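Local coordinates for dTDP-glucose 4,6-dehydratase (Klebsiella pneumoniae, PDB 5U4Q), which binds NAD and probably catalyses the NAD-dependent 4,6-dehydration of dTDP-glucose, at residues N37-V42 with W188-M193; T76-R81 with R117-K122. All blocks are in the same frame, centred on the assembly; numbering follows the deposited sequence. Where two conformers were deposited one is given.

Starting from the N terminus, the chain leaves strand 29-34 and runs through 37-42, the first half of interaction 1, then enters helix 42-50. Farther on, helix 67-77 ends in 76-81, and interaction 2 closes a short loop when 117-122, at the end of helix 98-118, comes back beside it. The chain then passes through strands 123-129 and 176-185 before 188-193 returns to 37-42, so the long loop of interaction 1 encloses the whole of interaction 2. The first contact joins two loops over the NAD pyrophosphate; the second joins two helix ends leading into neighbouring strands 81-84 and 123-129. Their centres lie 30 Å apart and they do not touch.

Interaction 1 (N37-V42 with W188-M193); sequences NDYYDV and WGRPDM. With NAD (nicotinamide-adenine-dinucleotide), chain C.
Two tyrosines on 37-42 reach across to R190, P191 and D192, one to a carboxylate and one over a proline. The Y39 ring, with CG anti to its backbone N (chi1 170°), puts its hydroxyl on D192: Y39 OH donates to D192 OD2 at 2.7 Å, meeting it from above the carboxylate plane. The same oxygen is gripped by R190, which binds side-on in a salt bridge, R190 NE to D192 OD1 at 3.1 Å and R190 NH2 to D192 OD2, both on syn lone pairs. R190 NH2 also bonds A89 O, and R190 NH1 reaches NAD O2N at 3.0 Å; the chain bends at chi3 (-67°) on its way there. Y40 takes the crowded position (chi1 62°), which lays one ring face against P191: P191 CD sits 3.9 Å from the centroid of the Y40 ring, a CH-pi contact. At the edge of that ring, Y40 OH donates to NAD O1A at 2.5 Å, a very short bond. Back at the start of the loop, N37 OD1 accepts from Y39 N in an Asx turn. Y40 and R190 thus hold the two phosphates of NAD from two loops, with D192 steadying the arginine: a dinucleotide site of the Rossmann-fold epimerase/dehydratase family.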
loop_
_atom_site.group_PDB
_atom_site.type_symbol
_atom_site.label_atom_id
_atom_site.label_comp_id
_atom_site.label_asym_id
_atom_site.label_seq_id
_atom_site.Cartn_x
_atom_site.Cartn_y
_atom_site.Cartn_z
ATOM N N ASN A 37 15.786 14.330 -8.826
ATOM C CA ASN A 37 14.581 14.886 -9.465
ATOM C C ASN A 37 14.410 16.354 -9.110
ATOM O O ASN A 37 14.990 16.848 -8.133
ATOM C CB ASN A 37 13.319 14.071 -9.172
ATOM C CG ASN A 37 12.814 14.231 -7.743
ATOM O OD1 ASN A 37 12.644 15.346 -7.258
ATOM N ND2 ASN A 37 12.549 13.118 -7.067
ATOM N N ASP A 38 13.606 17.053 -9.912
ATOM C CA ASP A 38 13.414 18.481 -9.711
ATOM C C ASP A 38 12.195 18.892 -8.882
ATOM O O ASP A 38 11.686 20.000 -9.059
ATOM C CB ASP A 38 13.460 19.230 -11.071
ATOM C CG ASP A 38 12.322 18.872 -12.000
ATOM O OD1 ASP A 38 11.418 18.093 -11.622
ATOM O OD2 ASP A 38 12.337 19.407 -13.145
ATOM N N TYR A 39 11.727 18.030 -7.977
ATOM C CA TYR A 39 10.593 18.397 -7.117
ATOM C C TYR A 39 10.907 19.724 -6.416
ATOM O O TYR A 39 10.015 20.557 -6.192
ATOM C CB TYR A 39 10.256 17.284 -6.118
ATOM C CG TYR A 39 9.256 17.726 -5.071
ATOM C CD1 TYR A 39 7.897 17.839 -5.365
ATOM C CD2 TYR A 39 9.677 18.060 -3.798
ATOM C CE1 TYR A 39 6.989 18.263 -4.403
ATOM C CE2 TYR A 39 8.783 18.482 -2.830
ATOM C CZ TYR A 39 7.439 18.586 -3.132
ATOM O OH TYR A 39 6.550 19.007 -2.159
ATOM N N TYR A 40 12.175 19.912 -6.074
ATOM C CA TYR A 40 12.660 21.206 -5.563
ATOM C C TYR A 40 14.052 21.360 -6.153
ATOM O O TYR A 40 14.565 20.412 -6.766
ATOM C CB TYR A 40 12.608 21.370 -4.025
ATOM C CG TYR A 40 13.452 20.415 -3.206
ATOM C CD1 TYR A 40 14.830 20.592 -3.094
ATOM C CD2 TYR A 40 12.873 19.370 -2.514
ATOM C CE1 TYR A 40 15.606 19.738 -2.324
ATOM C CE2 TYR A 40 13.642 18.507 -1.747
ATOM C CZ TYR A 40 15.014 18.705 -1.652
ATOM O OH TYR A 40 15.783 17.835 -0.875
ATOM N N ASP A 41 14.660 22.526 -5.940
ATOM C CA ASP A 41 15.934 22.921 -6.556
ATOM C C ASP A 41 17.020 21.832 -6.601
ATOM O O ASP A 41 17.574 21.438 -5.554
ATOM C CB ASP A 41 16.480 24.163 -5.833
ATOM C CG ASP A 41 17.516 24.908 -6.634
ATOM O OD1 ASP A 41 18.038 24.374 -7.643
ATOM O OD2 ASP A 41 17.806 26.068 -6.253
ATOM N N VAL A 42 17.327 21.349 -7.810
ATOM C CA VAL A 42 18.376 20.345 -7.979
ATOM C C VAL A 42 19.764 20.865 -7.544
ATOM O O VAL A 42 20.613 20.085 -7.102
ATOM C CB VAL A 42 18.405 19.790 -9.426
ATOM C CG1 VAL A 42 19.570 18.823 -9.615
ATOM C CG2 VAL A 42 17.080 19.106 -9.746
ATOM N N TRP A 188 20.256 22.414 5.625
ATOM C CA TRP A 188 20.124 21.599 4.420
ATOM C C TRP A 188 18.724 20.991 4.290
ATOM O O TRP A 188 18.542 19.974 3.610
ATOM C CB TRP A 188 21.206 20.502 4.343
ATOM C CG TRP A 188 22.581 21.043 4.481
ATOM C CD1 TRP A 188 23.372 20.989 5.574
ATOM C CD2 TRP A 188 23.328 21.710 3.463
ATOM N NE1 TRP A 188 24.592 21.610 5.310
ATOM C CE2 TRP A 188 24.575 22.070 4.027
ATOM C CE3 TRP A 188 23.044 22.088 2.141
ATOM C CZ2 TRP A 188 25.559 22.768 3.298
ATOM C CZ3 TRP A 188 24.027 22.804 1.413
ATOM C CH2 TRP A 188 25.261 23.134 2.012
ATOM N N GLY A 189 17.727 21.625 4.938
ATOM C CA GLY A 189 16.348 21.202 4.876
ATOM C C GLY A 189 15.725 21.299 3.497
ATOM O O GLY A 189 16.401 21.644 2.507
ATOM N N ARG A 190 14.445 20.972 3.418
ATOM C CA ARG A 190 13.764 21.067 2.135
ATOM C C ARG A 190 12.933 22.356 2.042
ATOM O O ARG A 190 12.236 22.735 3.010
ATOM C CB ARG A 190 12.988 19.802 1.836
ATOM C CG ARG A 190 12.193 19.304 2.987
ATOM C CD ARG A 190 11.734 17.895 2.760
ATOM N NE ARG A 190 10.766 17.823 1.684
ATOM C CZ ARG A 190 9.977 16.771 1.472
ATOM N NH1 ARG A 190 10.025 15.698 2.272
ATOM N NH2 ARG A 190 9.113 16.804 0.469
ATOM N N PRO A 191 13.009 23.059 0.891
ATOM C CA PRO A 191 12.347 24.365 0.770
ATOM C C PRO A 191 10.831 24.384 0.912
ATOM O O PRO A 191 10.268 25.453 1.190
ATOM C CB PRO A 191 12.747 24.869 -0.624
ATOM C CG PRO A 191 13.427 23.738 -1.301
ATOM C CD PRO A 191 13.859 22.743 -0.278
ATOM N N ASP A 192 10.194 23.238 0.699
ATOM C CA ASP A 192 8.736 23.122 0.761
ATOM C C ASP A 192 8.177 22.758 2.125
ATOM O O ASP A 192 6.964 22.574 2.256
ATOM C CB ASP A 192 8.245 22.060 -0.255
ATOM C CG ASP A 192 8.764 20.666 0.065
ATOM O OD1 ASP A 192 9.956 20.564 0.442
ATOM O OD2 ASP A 192 7.992 19.679 -0.034
HETATM N N MSE A 193 9.036 22.664 3.145
HETATM C CA MSE A 193 8.572 22.271 4.469
HETATM C C MSE A 193 9.238 22.979 5.607
HETATM O O MSE A 193 10.317 23.562 5.464
HETATM C CB MSE A 193 8.864 20.781 4.699
HETATM C CG MSE A 193 8.303 19.903 3.600
HETATM SE SE MSE A 193 8.210 18.013 4.139
HETATM C CE MSE A 193 6.894 17.456 2.789
HETATM P PA NAD C . 13.777 14.941 0.184
HETATM O O1A NAD C . 14.689 16.042 0.564
HETATM O O2A NAD C . 12.782 15.114 -0.946
HETATM O O5B NAD C . 14.690 13.634 -0.087
HETATM C C5B NAD C . 14.255 12.476 -0.788
HETATM C C4B NAD C . 15.236 12.216 -1.919
HETATM O O4B NAD C . 14.700 11.075 -2.614
HETATM C C3B NAD C . 15.347 13.366 -2.911
HETATM O O3B NAD C . 16.661 13.935 -3.016
HETATM C C2B NAD C . 14.849 12.737 -4.213
HETATM O O2B NAD C . 15.565 13.197 -5.376
HETATM C C1B NAD C . 14.970 11.232 -3.984
HETATM N N9A NAD C . 14.024 10.437 -4.785
HETATM C C8A NAD C . 12.688 10.621 -4.887
HETATM N N7A NAD C . 12.158 9.726 -5.725
HETATM C C5A NAD C . 13.160 8.941 -6.154
HETATM C C6A NAD C . 13.274 7.815 -7.104
HETATM N N6A NAD C . 12.220 7.318 -7.735
HETATM N N1A NAD C . 14.497 7.311 -7.278
HETATM C C2A NAD C . 15.592 7.787 -6.669
HETATM N N3A NAD C . 15.567 8.830 -5.814
HETATM C C4A NAD C . 14.374 9.421 -5.542
HETATM O O3 NAD C . 12.860 14.475 1.426
HETATM P PN NAD C . 13.298 14.077 2.923
HETATM O O1N NAD C . 14.755 13.941 3.080
HETATM O O2N NAD C . 12.456 14.998 3.806
HETATM O O5D NAD C . 12.604 12.643 2.992
HETATM C C5D NAD C . 13.268 11.419 3.292
HETATM C C4D NAD C . 12.181 10.409 3.620
HETATM O O4D NAD C . 11.572 10.745 4.888
HETATM C C3D NAD C . 11.024 10.264 2.638
HETATM O O3D NAD C . 10.706 8.874 2.539
HETATM C C2D NAD C . 9.863 10.968 3.301
HETATM O O2D NAD C . 8.578 10.418 2.942
HETATM C C1D NAD C . 10.154 10.765 4.774
HETATM N N1N NAD C . 9.613 11.852 5.613
HETATM C C2N NAD C . 10.232 13.046 5.763
HETATM C C3N NAD C . 9.688 14.057 6.574
HETATM C C7N NAD C . 10.327 15.435 6.791
HETATM O O7N NAD C . 9.860 16.194 7.653
HETATM N N7N NAD C . 11.357 15.891 6.059
HETATM C C4N NAD C . 8.482 13.829 7.198
HETATM C C5N NAD C . 7.850 12.605 7.025
HETATM C C6N NAD C . 8.416 11.630 6.211
#

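Interaction 2 (T76-R81 with R117-K122); sequences TEQFDR and RHTKVK
The F79 ring carries E77 CB over one face, 3.4 Å above its plane and offset toward the rim, while the ring as a whole turns away from 117-122 and packs on K5, L7 and V31. On the other segment R117 and H118 pack on each other, H118 CE1 over one face of the guanidinium and R117 CD over one face of the imidazole, both offset toward the rim. None of these flat groups carries the contact between the segments. Here V121 does most of the apolar work. Its CG1 is anti to the backbone N (chi1 164°) and rests near R81 CA, while V121 CG2 points to the F79 backbone, 3.7 Å from F79 O. One direct hydrogen bond ties the backbones, K122 N to D80 O at 3.0 Å, with the donor above the carbonyl plane rather than on a lone pair. Toward the helix ends, the two segments are spanned by water. One water accepts from F79 N and donates to T119 OG1, which itself bonds G115 O; two more donate to F79 O, bridging it to T119 O and K120 O. Beside these waters, Q78, bent at chi2 (-69°), brings Q78 NE2 to 3.7 Å from T119 CG2, and that amide also bonds A75 O. K120, with positive phi, is the C-prime residue of the Schellman motif that ends helix 98-118. The contact therefore lies where helices 67-77 and 98-118 end and the backbone turns from each into the parallel strands 81-84 and 123-129, with strand 5-9 on the far side of 81-84, bonded through K5 and L7 to D80 and R81.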
loop_
_atom_site.group_PDB
_atom_site.type_symbol
_atom_site.label_atom_id
_atom_site.label_comp_id
_atom_site.label_asym_id
_atom_site.label_seq_id
_atom_site.Cartn_x
_atom_site.Cartn_y
_atom_site.Cartn_z
ATOM N N THR A 76 26.215 -5.924 -7.048
ATOM C CA THR A 76 27.633 -5.530 -7.047
ATOM C C THR A 76 28.137 -5.073 -5.670
ATOM O O THR A 76 29.293 -5.283 -5.309
ATOM C CB THR A 76 27.913 -4.415 -8.076
ATOM O OG1 THR A 76 27.109 -3.252 -7.802
ATOM C CG2 THR A 76 27.588 -4.880 -9.465
ATOM N N GLU A 77 27.262 -4.450 -4.890
ATOM C CA GLU A 77 27.710 -3.866 -3.637
ATOM C C GLU A 77 27.637 -4.745 -2.397
ATOM O O GLU A 77 28.429 -4.535 -1.469
ATOM C CB GLU A 77 26.990 -2.531 -3.404
ATOM C CG GLU A 77 27.267 -1.492 -4.483
ATOM C CD GLU A 77 28.695 -0.955 -4.527
ATOM O OE1 GLU A 77 29.436 -1.089 -3.548
ATOM O OE2 GLU A 77 29.059 -0.355 -5.565
ATOM N N GLN A 78 26.692 -5.690 -2.368
ATOM C CA GLN A 78 26.528 -6.602 -1.236
ATOM C C GLN A 78 26.492 -5.840 0.114
ATOM O O GLN A 78 27.358 -5.988 0.972
ATOM C CB GLN A 78 27.624 -7.688 -1.275
ATOM C CG GLN A 78 27.621 -8.509 -2.571
ATOM C CD GLN A 78 26.403 -9.418 -2.722
ATOM O OE1 GLN A 78 26.079 -10.200 -1.829
ATOM N NE2 GLN A 78 25.746 -9.340 -3.873
ATOM N N PHE A 79 25.463 -5.005 0.263
ATOM C CA PHE A 79 25.256 -4.218 1.448
ATOM C C PHE A 79 25.028 -5.013 2.724
ATOM O O PHE A 79 24.370 -6.064 2.713
ATOM C CB PHE A 79 24.038 -3.290 1.228
ATOM C CG PHE A 79 24.237 -2.309 0.114
ATOM C CD1 PHE A 79 25.203 -1.308 0.232
ATOM C CD2 PHE A 79 23.477 -2.369 -1.039
ATOM C CE1 PHE A 79 25.416 -0.420 -0.785
ATOM C CE2 PHE A 79 23.695 -1.483 -2.078
ATOM C CZ PHE A 79 24.649 -0.482 -1.933
ATOM N N ASP A 80 25.544 -4.495 3.828
ATOM C CA ASP A 80 25.283 -5.038 5.135
ATOM C C ASP A 80 23.947 -4.512 5.650
ATOM O O ASP A 80 23.165 -5.261 6.205
ATOM C CB ASP A 80 26.421 -4.684 6.086
ATOM C CG ASP A 80 27.732 -5.284 5.629
ATOM O OD1 ASP A 80 27.808 -6.539 5.569
ATOM O OD2 ASP A 80 28.655 -4.528 5.293
ATOM N N ARG A 81 23.680 -3.219 5.462
ATOM C CA ARG A 81 22.435 -2.627 5.902
ATOM C C ARG A 81 21.947 -1.610 4.886
ATOM O O ARG A 81 22.716 -1.091 4.085
ATOM C CB ARG A 81 22.629 -1.973 7.256
ATOM C CG ARG A 81 23.018 -3.025 8.306
ATOM C CD ARG A 81 23.031 -2.540 9.715
ATOM N NE ARG A 81 23.693 -3.552 10.523
ATOM C CZ ARG A 81 24.234 -3.336 11.718
ATOM N NH1 ARG A 81 24.243 -2.108 12.270
ATOM N NH2 ARG A 81 24.814 -4.347 12.345
ATOM N N ARG A 117 16.298 -9.108 -0.104
ATOM C CA ARG A 117 16.018 -10.531 -0.091
ATOM C C ARG A 117 17.140 -11.324 -0.755
ATOM O O ARG A 117 17.714 -12.249 -0.154
ATOM C CB ARG A 117 14.711 -10.788 -0.828
ATOM C CG ARG A 117 14.366 -12.254 -1.042
ATOM C CD ARG A 117 13.200 -12.335 -1.979
ATOM N NE ARG A 117 12.903 -13.717 -2.325
ATOM C CZ ARG A 117 12.029 -14.088 -3.256
ATOM N NH1 ARG A 117 11.349 -13.194 -3.961
ATOM N NH2 ARG A 117 11.809 -15.389 -3.468
ATOM N N HIS A 118 17.433 -10.992 -1.995
ATOM C CA HIS A 118 18.407 -11.792 -2.763
ATOM C C HIS A 118 19.852 -11.665 -2.329
ATOM O O HIS A 118 20.652 -12.578 -2.594
ATOM C CB HIS A 118 18.209 -11.561 -4.250
ATOM C CG HIS A 118 16.853 -11.981 -4.720
ATOM N ND1 HIS A 118 16.459 -13.305 -4.749
ATOM C CD2 HIS A 118 15.777 -11.261 -5.119
ATOM C CE1 HIS A 118 15.205 -13.379 -5.161
ATOM N NE2 HIS A 118 14.773 -12.159 -5.409
ATOM N N THR A 119 20.196 -10.565 -1.661
ATOM C CA THR A 119 21.571 -10.384 -1.173
ATOM C C THR A 119 21.677 -10.505 0.353
ATOM O O THR A 119 22.723 -10.213 0.928
ATOM C CB THR A 119 22.209 -9.068 -1.668
ATOM O OG1 THR A 119 21.546 -7.949 -1.061
ATOM C CG2 THR A 119 22.150 -8.946 -3.182
ATOM N N LYS A 120 20.598 -10.922 1.006
ATOM C CA LYS A 120 20.600 -11.165 2.441
ATOM C C LYS A 120 21.098 -10.005 3.285
ATOM O O LYS A 120 21.951 -10.138 4.162
ATOM C CB LYS A 120 21.346 -12.464 2.768
ATOM C CG LYS A 120 20.646 -13.676 2.153
ATOM C CD LYS A 120 21.114 -14.983 2.767
ATOM C CE LYS A 120 20.285 -16.153 2.243
ATOM N NZ LYS A 120 20.592 -17.426 2.954
ATOM N N VAL A 121 20.535 -8.845 2.981
ATOM C CA VAL A 121 20.782 -7.635 3.785
ATOM C C VAL A 121 20.368 -7.891 5.238
ATOM O O VAL A 121 19.278 -8.435 5.508
ATOM C CB VAL A 121 20.044 -6.439 3.176
ATOM C CG1 VAL A 121 19.948 -5.269 4.163
ATOM C CG2 VAL A 121 20.738 -6.029 1.895
ATOM N N LYS A 122 21.241 -7.525 6.179
ATOM C CA LYS A 122 20.995 -7.858 7.587
ATOM C C LYS A 122 19.997 -6.971 8.317
ATOM O O LYS A 122 19.470 -7.377 9.353
ATOM C CB LYS A 122 22.311 -7.952 8.350
ATOM C CG LYS A 122 23.159 -9.110 7.848
ATOM C CD LYS A 122 24.323 -9.441 8.762
ATOM C CE LYS A 122 24.985 -10.759 8.355
ATOM N NZ LYS A 122 25.682 -10.664 7.046
HETATM O O HOH W 1 23.292 -5.741 -1.497
HETATM O O HOH W 2 24.547 -8.159 0.923
HETATM O O HOH W 3 24.216 -8.450 4.520
#